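Local coordinates for mandelate racemase/muconate lactonizing enzyme, C-terminal domain protein (Paracoccus denitrificans, PDB 4DWD) that binds magnesium as a member of the enolase superfamily and may act as a hydro-lyase, at the interface of chains A and B. Coordinates in Å, arbitrary orientation; residue numbers count along the deposited sequence, not the author numbering. Chains: chain A/B, Mandelate racemase/muconate lactonizing enzyme, C-terminal domain protein.

The interface of chains A and B. Residues chain A 204, 236, 240; chain B 238-239, 266.
B:Arg266 meets the carboxylate of A:Glu236 side-on, presenting NE and NH2 rather than the two terminal nitrogens. B:Arg266 NH2 lies 2.9 Å from A:Glu236 OE1, a hydrogen-bonded salt bridge. B:Arg266 NE forks, hydrogen-bonding to both A:Glu236 OE1 and A:Glu236 OE2 at 3.1 Å. Both oxygens use their syn lone pairs, and they lie close to the guanidinium plane even though carboxylate and guanidinium are twisted 34° against each other. A:Glu236 gets there by pointing CG anti to its backbone N (chi1 173°) and running out extended from helix 231-240, tip to tip with the arginine.

OE2 carries the heavier load. The amide NE2 of B:Gln239 comes down on A:Glu236 OE2 from above the carboxylate plane at 2.9 Å, in a nearly straight hydrogen bond (165° at H), with amide and carboxylate planes almost perpendicular. From the same chain, A:Arg240 NH1 forms a hydrogen-bonded salt bridge to A:Glu236 OE2 at 3.0 Å, on the anti side and tilted somewhat out of the carboxylate plane. At least three donors therefore hold this oxygen, which should fix the carboxylate's rotation; the two arginines would be expected to stabilise its negative charge.

Away from this polar knot the fit is looser. A:Val204 brings CG1 no nearer than 4.2 Å to CG of B:Arg266, a slack apolar brush. A:Arg240 has CA of B:Gln239 over one face of its guanidinium, but A:Arg240 NH2, 3.1 Å from the carbonyl O of B:Ala238, makes no hydrogen bond there.

With little apolar packing, this small patch joins two copies through charge and hydrogen bonding centred on A:Glu236, and may help hold together the deposited eight-chain assembly, though the structure alone does not show that it forms in the cell.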
ATOM      1  N   VAL A 204     -17.534  -5.226 -13.365  1.00  9.66           N
ATOM      2  CA  VAL A 204     -17.275  -5.356 -11.931  1.00  9.16           C
ATOM      3  C   VAL A 204     -18.579  -5.285 -11.128  1.00  9.54           C
ATOM      4  O   VAL A 204     -18.857  -6.162 -10.306  1.00  9.99           O
ATOM      5  CB  VAL A 204     -16.240  -4.319 -11.432  1.00  9.45           C
ATOM      6  CG1 VAL A 204     -16.181  -4.310  -9.912  1.00 10.68           C
ATOM      7  CG2 VAL A 204     -14.862  -4.647 -12.008  1.00 10.77           C
ATOM      8  N   GLU A 236     -10.010  -7.884  -7.490  1.00  8.51           N
ATOM      9  CA  GLU A 236     -10.844  -6.985  -6.695  1.00  8.95           C
ATOM     10  C   GLU A 236     -12.209  -7.627  -6.397  1.00  8.95           C
ATOM     11  O   GLU A 236     -12.671  -7.629  -5.255  1.00  9.27           O
ATOM     12  CB  GLU A 236     -11.029  -5.661  -7.428  1.00 10.13           C
ATOM     13  CG  GLU A 236     -12.014  -4.731  -6.739  1.00 10.77           C
ATOM     14  CD  GLU A 236     -12.176  -3.414  -7.459  1.00 13.39           C
ATOM     15  OE1 GLU A 236     -11.138  -2.781  -7.781  1.00 15.66           O
ATOM     16  OE2 GLU A 236     -13.336  -2.989  -7.657  1.00 13.33           O
ATOM     17  N   ARG A 240     -13.758  -8.641  -2.768  1.00  8.69           N
ATOM     18  CA  ARG A 240     -14.987  -7.973  -2.340  1.00  9.63           C
ATOM     19  C   ARG A 240     -16.083  -8.951  -1.957  1.00  9.80           C
ATOM     20  O   ARG A 240     -16.875  -8.653  -1.067  1.00 11.63           O
ATOM     21  CB  ARG A 240     -15.466  -6.975  -3.399  1.00  9.66           C
ATOM     22  CG  ARG A 240     -14.576  -5.733  -3.429  1.00 10.28           C
ATOM     23  CD  ARG A 240     -14.876  -4.838  -4.614  1.00 11.78           C
ATOM     24  NE  ARG A 240     -16.118  -4.124  -4.372  1.00 12.97           N
ATOM     25  CZ  ARG A 240     -16.625  -3.197  -5.167  1.00 13.29           C
ATOM     26  NH1 ARG A 240     -15.999  -2.858  -6.291  1.00 14.53           N
ATOM     27  NH2 ARG A 240     -17.767  -2.615  -4.835  1.00 14.74           N
TER
ATOM     28  N   ALA B 238     -17.253   3.818  -3.155  1.00  9.10           N
ATOM     29  CA  ALA B 238     -17.420   2.831  -4.231  1.00  8.93           C
ATOM     30  C   ALA B 238     -16.915   1.447  -3.830  1.00  8.69           C
ATOM     31  O   ALA B 238     -17.573   0.438  -4.096  1.00 10.38           O
ATOM     32  CB  ALA B 238     -16.703   3.297  -5.498  1.00  8.64           C
ATOM     33  N   GLN B 239     -15.753   1.391  -3.178  1.00  8.56           N
ATOM     34  CA  GLN B 239     -15.199   0.102  -2.770  1.00  9.46           C
ATOM     35  C   GLN B 239     -15.878  -0.527  -1.558  1.00  9.41           C
ATOM     36  O   GLN B 239     -15.891  -1.752  -1.419  1.00 11.37           O
ATOM     37  CB  GLN B 239     -13.688   0.222  -2.552  1.00 11.54           C
ATOM     38  CG  GLN B 239     -12.925   0.418  -3.865  1.00 10.93           C
ATOM     39  CD  GLN B 239     -13.025  -0.772  -4.803  1.00 11.49           C
ATOM     40  OE1 GLN B 239     -12.800  -1.918  -4.398  1.00 14.70           O
ATOM     41  NE2 GLN B 239     -13.343  -0.509  -6.070  1.00 10.67           N
ATOM     42  N   ARG B 266     -15.758   2.440 -10.321  1.00  8.88           N
ATOM     43  CA  ARG B 266     -15.799   1.420 -11.376  0.50  9.72           C
ATOM     44  C   ARG B 266     -16.842   1.689 -12.459  1.00  8.82           C
ATOM     45  O   ARG B 266     -17.096   0.838 -13.321  1.00  9.51           O
ATOM     46  CB  ARG B 266     -15.976   0.024 -10.762  0.50 10.49           C
ATOM     47  CG  ARG B 266     -14.863  -0.341  -9.781  0.50 10.47           C
ATOM     48  CD  ARG B 266     -13.514  -0.465 -10.477  0.50 10.05           C
ATOM     49  NE  ARG B 266     -12.422  -0.620  -9.518  0.50  8.80           N
ATOM     50  CZ  ARG B 266     -11.457   0.265  -9.330  0.50  9.27           C
ATOM     51  NH1 ARG B 266     -11.433   1.399 -10.051  0.50  6.48           N
ATOM     52  NH2 ARG B 266     -10.521   0.009  -8.418  0.50  9.71           N
TER